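Local coordinates for protein DNA alpha-glucosyltransferase (PDB 1XV5) that is a bacteriophage T4 glycosyltransferase of the GT-B clan, with two Rossmann-like parallel sheets on either side of a uridine-5'-diphosphate site, at residues I80-P85 with Y113-S118; V137-S142 with Y173-P178; M197-W202 with G227-M232. All blocks are in the same frame, centred on the assembly; numbering follows the deposited sequence.

How the contacts relate
Contacts 1 and 2 belong to one seven-stranded parallel sheet, where strands 109-114 and 137-140 are neighbours, and their centres are 10 Å apart. They touch directly: Gln114 N and Phe139 O, 2.8 Å apart, probably form a hydrogen bond, and the rings of Tyr113 and Phe139 pack together. Contact 3 belongs to the second parallel sheet, across the centre of the chain. Its centre is 34 Å from the centre of either of the others, and its nearest atoms are about 14 Å from contact 1 and about 17 Å from contact 2. Uridine-5'-diphosphate lies between the two sheets, about 7 Å from the His115 side chain, about 6 Å from that of Pro177 and about 8 Å from that of Trp202.

Contact 1 of 3, residues I80-P85 with Y113-S118. With EDO (1,2-ethanediol), chain D.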
loop_
_atom_site.group_PDB
_atom_site.type_symbol
_atom_site.label_atom_id
_atom_site.label_comp_id
_atom_site.label_asym_id
_atom_site.label_seq_id
_atom_site.Cartn_x
_atom_site.Cartn_y
_atom_site.Cartn_z
ATOM N N ILE A 80 12.628 1.027 13.580
ATOM C CA ILE A 80 11.279 1.079 13.046
ATOM C C ILE A 80 10.819 -0.314 12.654
ATOM O O ILE A 80 11.377 -0.932 11.752
ATOM C CB ILE A 80 11.206 2.010 11.822
ATOM C CG1 ILE A 80 11.687 3.409 12.216
ATOM C CG2 ILE A 80 9.773 2.066 11.295
ATOM C CD1 ILE A 80 11.743 4.394 11.067
ATOM N N ILE A 81 9.806 -0.810 13.351
ATOM C CA ILE A 81 9.276 -2.134 13.078
ATOM C C ILE A 81 7.988 -2.010 12.273
ATOM O O ILE A 81 6.958 -1.566 12.788
ATOM C CB ILE A 81 9.010 -2.889 14.389
ATOM C CG1 ILE A 81 10.294 -2.917 15.225
ATOM C CG2 ILE A 81 8.545 -4.307 14.088
ATOM C CD1 ILE A 81 10.170 -3.675 16.537
ATOM N N ASN A 82 8.056 -2.397 11.005
ATOM C CA ASN A 82 6.903 -2.300 10.119
ATOM C C ASN A 82 6.070 -3.568 9.985
ATOM O O ASN A 82 4.990 -3.541 9.398
ATOM C CB ASN A 82 7.347 -1.816 8.737
ATOM C CG ASN A 82 7.752 -0.355 8.741
ATOM O OD1 ASN A 82 7.088 0.477 9.355
ATOM N ND2 ASN A 82 8.835 -0.035 8.046
ATOM N N SER A 83 6.562 -4.677 10.524
ATOM C CA SER A 83 5.821 -5.930 10.473
ATOM C C SER A 83 6.389 -6.917 11.485
ATOM O O SER A 83 7.550 -6.810 11.883
ATOM C CB SER A 83 5.871 -6.539 9.064
ATOM O OG SER A 83 7.193 -6.874 8.683
ATOM N N VAL A 84 5.562 -7.868 11.902
ATOM C CA VAL A 84 5.977 -8.880 12.869
ATOM C C VAL A 84 5.776 -10.270 12.263
ATOM O O VAL A 84 5.089 -10.418 11.254
ATOM C CB VAL A 84 5.167 -8.760 14.185
ATOM C CG1 VAL A 84 5.313 -7.350 14.757
ATOM C CG2 VAL A 84 3.697 -9.092 13.938
ATOM N N PRO A 85 6.373 -11.309 12.871
ATOM C CA PRO A 85 6.239 -12.678 12.359
ATOM C C PRO A 85 4.798 -13.136 12.132
ATOM O O PRO A 85 3.896 -12.779 12.888
ATOM C CB PRO A 85 6.945 -13.512 13.428
ATOM C CG PRO A 85 8.000 -12.575 13.937
ATOM C CD PRO A 85 7.235 -11.280 14.066
ATOM N N TYR A 113 4.781 0.771 13.354
ATOM C CA TYR A 113 3.770 1.171 12.384
ATOM C C TYR A 113 2.850 -0.013 12.115
ATOM O O TYR A 113 3.322 -1.105 11.782
ATOM C CB TYR A 113 4.417 1.567 11.052
ATOM C CG TYR A 113 5.006 2.959 10.973
ATOM C CD1 TYR A 113 4.252 4.031 10.488
ATOM C CD2 TYR A 113 6.337 3.194 11.322
ATOM C CE1 TYR A 113 4.815 5.302 10.341
ATOM C CE2 TYR A 113 6.909 4.457 11.182
ATOM C CZ TYR A 113 6.146 5.505 10.687
ATOM O OH TYR A 113 6.718 6.741 10.513
ATOM N N GLN A 114 1.548 0.192 12.274
ATOM C CA GLN A 114 0.596 -0.865 11.975
ATOM C C GLN A 114 0.076 -0.521 10.589
ATOM O O GLN A 114 -0.687 0.430 10.419
ATOM C CB GLN A 114 -0.562 -0.892 12.969
ATOM C CG GLN A 114 -1.576 -1.961 12.607
ATOM C CD GLN A 114 -0.907 -3.296 12.337
ATOM O OE1 GLN A 114 -0.333 -3.912 13.239
ATOM N NE2 GLN A 114 -0.962 -3.743 11.090
ATOM N N HIS A 115 0.501 -1.304 9.603
ATOM C CA HIS A 115 0.141 -1.071 8.210
ATOM C C HIS A 115 -1.109 -1.769 7.703
ATOM O O HIS A 115 -1.559 -1.496 6.587
ATOM C CB HIS A 115 1.326 -1.458 7.329
ATOM C CG HIS A 115 2.524 -0.584 7.519
ATOM N ND1 HIS A 115 2.579 0.712 7.050
ATOM C CD2 HIS A 115 3.697 -0.803 8.158
ATOM C CE1 HIS A 115 3.734 1.253 7.393
ATOM N NE2 HIS A 115 4.431 0.354 8.068
ATOM N N ASP A 116 -1.675 -2.660 8.507
ATOM C CA ASP A 116 -2.861 -3.391 8.080
ATOM C C ASP A 116 -4.172 -2.826 8.620
ATOM O O ASP A 116 -4.174 -1.974 9.511
ATOM C CB ASP A 116 -2.695 -4.870 8.427
ATOM C CG ASP A 116 -1.600 -5.531 7.599
ATOM O OD1 ASP A 116 -1.113 -6.613 7.989
ATOM O OD2 ASP A 116 -1.228 -4.962 6.545
ATOM N N HIS A 117 -5.286 -3.304 8.073
ATOM C CA HIS A 117 -6.601 -2.795 8.449
ATOM C C HIS A 117 -7.515 -3.699 9.278
ATOM O O HIS A 117 -7.735 -3.453 10.461
ATOM C CB HIS A 117 -7.341 -2.371 7.179
ATOM C CG HIS A 117 -6.552 -1.445 6.305
ATOM N ND1 HIS A 117 -6.298 -0.133 6.647
ATOM C CD2 HIS A 117 -5.934 -1.651 5.117
ATOM C CE1 HIS A 117 -5.558 0.428 5.706
ATOM N NE2 HIS A 117 -5.323 -0.472 4.767
ATOM N N SER A 118 -8.062 -4.728 8.642
ATOM C CA SER A 118 -8.989 -5.647 9.297
ATOM C C SER A 118 -8.382 -6.537 10.375
ATOM O O SER A 118 -7.192 -6.847 10.347
ATOM C CB SER A 118 -9.659 -6.535 8.245
ATOM O OG SER A 118 -10.456 -7.532 8.857
HETATM C C1 EDO D . -0.367 -6.741 3.372
HETATM O O1 EDO D . 0.007 -6.841 4.758
HETATM C C2 EDO D . 0.526 -5.750 2.614
HETATM O O2 EDO D . 0.343 -4.403 3.081
HETATM O O HOH W 1 4.453 -3.453 12.790
HETATM O O HOH W 2 2.208 -3.692 9.975
#
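Ile80 and Asn82 meet Tyr113 and His115 at the C-terminal ends of two neighbouring parallel strands, which helix 91-103 links in a beta-alpha-beta unit of the Rossmann-like sheet. The gamma-methyl of Ile80 carries the apolar contact. With chi1 at -58°, CG1 lies beside the backbone N, and CG2, anti to that N, reaches the edge of the Tyr113 ring near its plane, CG2 being 3.6 Å from CD2 and 3.7 Å from CE2. The Asn82 side chain runs alongside that of Tyr113, pointing the same way, with the amide plane turned 56° from the phenol ring. Toward His115 it instead crosses at a slant, its amide and the imidazole 66° apart. Asn82 CB packs 3.7 Å from His115 NE2, and the Asn82 backbone O lies in the imidazole plane, 3.3 Å from CD2 at the ring edge. Other residues surround the rings: Phe139 stacks on Tyr113, Phe175 meets it edge-to-face, and the Tyr113 hydroxyl is hydrogen-bonded to Gln395; His115 ND1 binds a glycerol, probably from the crystallisation liquor. Tyr113 N donates to Ile81 O over 3.2 Å, a nearly straight bond. Where the strands part, water takes over: one molecule donates to both Ile81 O and Tyr113 O, and a second donates to Asn82 O at 2.8 Å and accepts from His115 N at 3.0 Å.

Contact 2 of 3, residues V137-S142 with Y173-P178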
loop_
_atom_site.group_PDB
_atom_site.type_symbol
_atom_site.label_atom_id
_atom_site.label_comp_id
_atom_site.label_asym_id
_atom_site.label_seq_id
_atom_site.Cartn_x
_atom_site.Cartn_y
_atom_site.Cartn_z
ATOM N N VAL A 137 6.678 4.876 20.149
ATOM C CA VAL A 137 5.815 5.600 19.223
ATOM C C VAL A 137 5.036 4.572 18.405
ATOM O O VAL A 137 5.618 3.627 17.873
ATOM C CB VAL A 137 6.636 6.474 18.244
ATOM C CG1 VAL A 137 5.696 7.269 17.341
ATOM C CG2 VAL A 137 7.554 7.416 19.019
ATOM N N ILE A 138 3.724 4.766 18.303
ATOM C CA ILE A 138 2.870 3.849 17.554
ATOM C C ILE A 138 2.046 4.601 16.511
ATOM O O ILE A 138 1.481 5.653 16.810
ATOM C CB ILE A 138 1.896 3.118 18.495
ATOM C CG1 ILE A 138 2.679 2.405 19.599
ATOM C CG2 ILE A 138 1.051 2.125 17.707
ATOM C CD1 ILE A 138 1.798 1.862 20.707
ATOM N N PHE A 139 1.979 4.051 15.299
ATOM C CA PHE A 139 1.216 4.654 14.200
ATOM C C PHE A 139 0.204 3.666 13.611
ATOM O O PHE A 139 0.460 2.459 13.561
ATOM C CB PHE A 139 2.127 5.070 13.040
ATOM C CG PHE A 139 3.001 6.260 13.313
ATOM C CD1 PHE A 139 4.342 6.090 13.642
ATOM C CD2 PHE A 139 2.511 7.552 13.152
ATOM C CE1 PHE A 139 5.185 7.191 13.798
ATOM C CE2 PHE A 139 3.345 8.658 13.306
ATOM C CZ PHE A 139 4.686 8.477 13.627
ATOM N N SER A 140 -0.930 4.188 13.147
ATOM C CA SER A 140 -1.956 3.368 12.504
ATOM C C SER A 140 -2.625 4.204 11.414
ATOM O O SER A 140 -2.513 5.427 11.410
ATOM C CB SER A 140 -3.011 2.900 13.509
ATOM O OG SER A 140 -3.929 3.933 13.817
ATOM N N HIS A 141 -3.324 3.542 10.499
ATOM C CA HIS A 141 -3.997 4.230 9.397
ATOM C C HIS A 141 -5.289 4.941 9.795
ATOM O O HIS A 141 -5.770 5.808 9.063
ATOM C CB HIS A 141 -4.328 3.243 8.273
ATOM C CG HIS A 141 -3.153 2.848 7.434
ATOM N ND1 HIS A 141 -2.470 3.740 6.637
ATOM C CD2 HIS A 141 -2.566 1.643 7.239
ATOM C CE1 HIS A 141 -1.515 3.101 5.984
ATOM N NE2 HIS A 141 -1.553 1.827 6.331
ATOM N N SER A 142 -5.859 4.584 10.941
ATOM C CA SER A 142 -7.117 5.204 11.350
ATOM C C SER A 142 -7.395 5.169 12.847
ATOM O O SER A 142 -7.146 4.164 13.516
ATOM C CB SER A 142 -8.275 4.532 10.606
ATOM O OG SER A 142 -9.530 5.037 11.033
ATOM N N TYR A 173 -0.709 7.380 16.929
ATOM C CA TYR A 173 -0.772 8.505 16.009
ATOM C C TYR A 173 -1.202 8.057 14.624
ATOM O O TYR A 173 -0.908 6.943 14.199
ATOM C CB TYR A 173 0.597 9.168 15.903
ATOM C CG TYR A 173 1.122 9.703 17.210
ATOM C CD1 TYR A 173 0.692 10.934 17.704
ATOM C CD2 TYR A 173 2.044 8.974 17.959
ATOM C CE1 TYR A 173 1.170 11.428 18.912
ATOM C CE2 TYR A 173 2.528 9.459 19.170
ATOM C CZ TYR A 173 2.087 10.687 19.639
ATOM O OH TYR A 173 2.568 11.172 20.834
ATOM N N ASN A 174 -1.891 8.934 13.910
ATOM C CA ASN A 174 -2.310 8.601 12.564
ATOM C C ASN A 174 -1.146 8.877 11.623
ATOM O O ASN A 174 -0.301 9.728 11.903
ATOM C CB ASN A 174 -3.507 9.449 12.149
ATOM C CG ASN A 174 -4.000 9.109 10.761
ATOM O OD1 ASN A 174 -3.698 9.806 9.790
ATOM N ND2 ASN A 174 -4.751 8.019 10.657
ATOM N N PHE A 175 -1.100 8.153 10.510
ATOM C CA PHE A 175 -0.055 8.350 9.519
ATOM C C PHE A 175 -0.597 7.961 8.154
ATOM O O PHE A 175 -1.605 7.256 8.054
ATOM C CB PHE A 175 1.173 7.485 9.838
ATOM C CG PHE A 175 1.096 6.081 9.285
ATOM C CD1 PHE A 175 1.757 5.747 8.105
ATOM C CD2 PHE A 175 0.359 5.102 9.940
ATOM C CE1 PHE A 175 1.689 4.452 7.583
ATOM C CE2 PHE A 175 0.279 3.805 9.431
ATOM C CZ PHE A 175 0.948 3.478 8.248
ATOM N N GLN A 176 0.065 8.449 7.111
ATOM C CA GLN A 176 -0.289 8.113 5.736
ATOM C C GLN A 176 0.961 7.453 5.175
ATOM O O GLN A 176 2.072 7.859 5.510
ATOM C CB GLN A 176 -0.561 9.361 4.897
ATOM C CG GLN A 176 -1.731 10.201 5.329
ATOM C CD GLN A 176 -1.780 11.506 4.560
ATOM O OE1 GLN A 176 -2.103 11.534 3.367
ATOM N NE2 GLN A 176 -1.438 12.595 5.235
ATOM N N PRO A 177 0.801 6.423 4.330
ATOM C CA PRO A 177 1.956 5.736 3.732
ATOM C C PRO A 177 2.427 6.601 2.554
ATOM O O PRO A 177 1.794 6.619 1.495
ATOM C CB PRO A 177 1.367 4.397 3.299
ATOM C CG PRO A 177 -0.043 4.755 2.929
ATOM C CD PRO A 177 -0.462 5.729 4.008
ATOM N N PRO A 178 3.550 7.321 2.722
ATOM C CA PRO A 178 4.099 8.204 1.690
ATOM C C PRO A 178 4.924 7.577 0.583
ATOM O O PRO A 178 5.504 6.507 0.738
ATOM C CB PRO A 178 4.948 9.205 2.491
ATOM C CG PRO A 178 4.798 8.779 3.970
ATOM C CD PRO A 178 4.428 7.329 3.900
HETATM O O HOH W 3 -4.665 6.614 13.228
HETATM O O HOH W 4 -4.514 8.215 7.573
#
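Tyr173 O takes a hydrogen bond from Ser140 N over 2.9 Å and, more weakly, a CA-H...O contact from Phe139 CA at 3.1 Å. With Tyr173 N bonded to Ile138 O at 2.8 Å and Phe175 N to Ser140 O, this is the ladder of a parallel pair. At the end of the pair the Asn174 amide bonds weakly through ND2 to His141 O; a water accepts from ND2 and donates to Ser140 OG, which is also hydrogen-bonded to Asn148 OD1, while Asn174 OD1 is held by Arg304. Phe175 CG sits between backbone N and carbonyl carbon (chi1 86°), and the ring makes an offset stack with His141, centroids 4.4 Å apart and planes at 30°. Phe175 CZ lies over the imidazole face toward its rim, 3.4 Å from His141 CE1, and Pro177 CD comes in at the edge. Ser305 holds His141 ND1 and a glycerol NE2. Phe139 CB packs 3.6 Å from Phe175 CD2. Helix 146-155 is the crossover of this beta-alpha-beta unit; strand 172-174 is one of the sheet's two edge strands, Tyr173 touching helix 388-399, while strand 109-114 hydrogen-bonds to the other edge of 137-140.

Contact 3 of 3, residues M197-W202 with G227-M232; sequences MNINRW and GKSTVM
Lys228 NZ donates to Asn198 OD1 over 2.9 Å, the two side chains crossing at about a right angle. Lys228, bent at chi2 (-64°), keeps its CD close to the same oxygen, and a water accepts from NZ and donates to Met197 O, tying the ammonium to the corner where the chain turns into strand 199-203. From this corner on runs the backbone ladder of a parallel pair: Ser229 N to Asn198 O, Asn200 N to Ser229 O, Val231 N to Asn200 O and Trp202 N to Val231 O, all within 2.8-2.9 Å. The axes of strands 199-202 and 229-232 lie 20° apart, and CA-H...O contacts add to the ladder, among them Arg201 CA to Val231 O.

On the face bearing Ile199 and Ser229, Arg201 and Val231 lie side by side and point the same way. Val231 CB sits over one face of the guanidinium and CG1 is 3.4 Å from Arg201 NH1, while Glu233 forms a salt bridge to NH1 and Ser288 bonds to NE. On the other face, Met232 CE lies over one face of the Trp202 indole toward the rim, 4.1 Å from CD2; Met232 CG also packs against Trp202 CB.

Helix 212-223, the crossover of this beta-alpha-beta unit, covers this second face, touching Asn200, Thr230 and Met232, and ends in a Schellman motif with Gly227 as C-prime residue. The pair is central in its sheet: strand 288-293 flanks 199-203, and 270-273 flanks 229-233.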
loop_
_atom_site.group_PDB
_atom_site.type_symbol
_atom_site.label_atom_id
_atom_site.label_comp_id
_atom_site.label_asym_id
_atom_site.label_seq_id
_atom_site.Cartn_x
_atom_site.Cartn_y
_atom_site.Cartn_z
ATOM N N MET A 197 -5.308 5.489 -25.280
ATOM C CA MET A 197 -6.555 5.817 -24.599
ATOM C C MET A 197 -7.537 4.660 -24.410
ATOM O O MET A 197 -8.396 4.720 -23.532
ATOM C CB MET A 197 -7.261 6.956 -25.345
ATOM C CG MET A 197 -6.494 8.269 -25.342
ATOM S SD MET A 197 -6.268 8.921 -23.674
ATOM C CE MET A 197 -4.899 10.038 -23.917
ATOM N N ASN A 198 -7.418 3.608 -25.213
ATOM C CA ASN A 198 -8.352 2.493 -25.090
ATOM C C ASN A 198 -7.964 1.445 -24.054
ATOM O O ASN A 198 -8.705 0.490 -23.831
ATOM C CB ASN A 198 -8.559 1.820 -26.448
ATOM C CG ASN A 198 -9.149 2.766 -27.475
ATOM O OD1 ASN A 198 -9.913 3.671 -27.133
ATOM N ND2 ASN A 198 -8.812 2.554 -28.740
ATOM N N ILE A 199 -6.814 1.629 -23.413
ATOM C CA ILE A 199 -6.366 0.684 -22.398
ATOM C C ILE A 199 -6.805 1.130 -21.008
ATOM O O ILE A 199 -6.549 2.264 -20.594
ATOM C CB ILE A 199 -4.826 0.540 -22.389
ATOM C CG1 ILE A 199 -4.326 0.164 -23.785
ATOM C CG2 ILE A 199 -4.410 -0.499 -21.357
ATOM C CD1 ILE A 199 -4.950 -1.092 -24.363
ATOM N N ASN A 200 -7.474 0.227 -20.298
ATOM C CA ASN A 200 -7.949 0.488 -18.949
ATOM C C ASN A 200 -7.223 -0.524 -18.078
ATOM O O ASN A 200 -7.473 -1.723 -18.171
ATOM C CB ASN A 200 -9.465 0.299 -18.892
ATOM C CG ASN A 200 -10.192 1.214 -19.863
ATOM O OD1 ASN A 200 -10.373 0.884 -21.040
ATOM N ND2 ASN A 200 -10.590 2.378 -19.380
ATOM N N ARG A 201 -6.323 -0.031 -17.234
ATOM C CA ARG A 201 -5.501 -0.902 -16.404
ATOM C C ARG A 201 -5.750 -0.779 -14.906
ATOM O O ARG A 201 -5.557 0.280 -14.308
ATOM C CB ARG A 201 -4.026 -0.622 -16.730
ATOM C CG ARG A 201 -3.003 -1.622 -16.183
ATOM C CD ARG A 201 -1.588 -1.207 -16.603
ATOM N NE ARG A 201 -1.456 -1.081 -18.058
ATOM C CZ ARG A 201 -1.177 -2.085 -18.888
ATOM N NH1 ARG A 201 -0.983 -3.313 -18.421
ATOM N NH2 ARG A 201 -1.125 -1.869 -20.196
ATOM N N TRP A 202 -6.184 -1.886 -14.315
ATOM C CA TRP A 202 -6.461 -1.983 -12.885
ATOM C C TRP A 202 -5.235 -2.631 -12.240
ATOM O O TRP A 202 -4.647 -3.544 -12.821
ATOM C CB TRP A 202 -7.680 -2.889 -12.679
ATOM C CG TRP A 202 -8.107 -3.104 -11.254
ATOM C CD1 TRP A 202 -9.095 -2.435 -10.583
ATOM C CD2 TRP A 202 -7.592 -4.083 -10.338
ATOM N NE1 TRP A 202 -9.230 -2.940 -9.308
ATOM C CE2 TRP A 202 -8.319 -3.953 -9.133
ATOM C CE3 TRP A 202 -6.587 -5.060 -10.421
ATOM C CZ2 TRP A 202 -8.074 -4.762 -8.017
ATOM C CZ3 TRP A 202 -6.344 -5.867 -9.308
ATOM C CH2 TRP A 202 -7.084 -5.711 -8.124
ATOM N N GLY A 227 -15.630 -1.229 -27.209
ATOM C CA GLY A 227 -14.425 -1.538 -27.961
ATOM C C GLY A 227 -13.134 -1.249 -27.220
ATOM O O GLY A 227 -12.057 -1.215 -27.823
ATOM N N LYS A 228 -13.236 -1.047 -25.910
ATOM C CA LYS A 228 -12.064 -0.756 -25.090
ATOM C C LYS A 228 -11.445 -2.043 -24.556
ATOM O O LYS A 228 -12.051 -3.114 -24.629
ATOM C CB LYS A 228 -12.457 0.145 -23.919
ATOM C CG LYS A 228 -13.286 1.354 -24.310
ATOM C CD LYS A 228 -12.517 2.295 -25.215
ATOM C CE LYS A 228 -13.349 3.527 -25.541
ATOM N NZ LYS A 228 -12.558 4.542 -26.294
ATOM N N SER A 229 -10.238 -1.929 -24.009
ATOM C CA SER A 229 -9.538 -3.085 -23.466
ATOM C C SER A 229 -9.281 -2.934 -21.977
ATOM O O SER A 229 -9.048 -1.830 -21.484
ATOM C CB SER A 229 -8.197 -3.278 -24.179
ATOM O OG SER A 229 -8.379 -3.410 -25.574
ATOM N N THR A 230 -9.320 -4.053 -21.266
ATOM C CA THR A 230 -9.073 -4.045 -19.835
ATOM C C THR A 230 -7.983 -5.024 -19.446
ATOM O O THR A 230 -7.970 -6.175 -19.888
ATOM C CB THR A 230 -10.347 -4.393 -19.039
ATOM O OG1 THR A 230 -11.299 -3.333 -19.185
ATOM C CG2 THR A 230 -10.025 -4.580 -17.560
ATOM N N VAL A 231 -7.061 -4.537 -18.625
ATOM C CA VAL A 231 -5.956 -5.327 -18.115
ATOM C C VAL A 231 -6.002 -5.164 -16.603
ATOM O O VAL A 231 -6.275 -4.073 -16.095
ATOM C CB VAL A 231 -4.591 -4.811 -18.625
ATOM C CG1 VAL A 231 -3.458 -5.584 -17.952
ATOM C CG2 VAL A 231 -4.509 -4.955 -20.137
ATOM N N MET A 232 -5.757 -6.254 -15.887
ATOM C CA MET A 232 -5.761 -6.227 -14.436
ATOM C C MET A 232 -4.475 -6.901 -13.985
ATOM O O MET A 232 -4.253 -8.085 -14.242
ATOM C CB MET A 232 -7.002 -6.955 -13.911
ATOM C CG MET A 232 -8.300 -6.322 -14.418
ATOM S SD MET A 232 -9.803 -7.214 -13.973
ATOM C CE MET A 232 -9.815 -6.943 -12.257
HETATM O O HOH W 5 -11.080 5.308 -23.885
#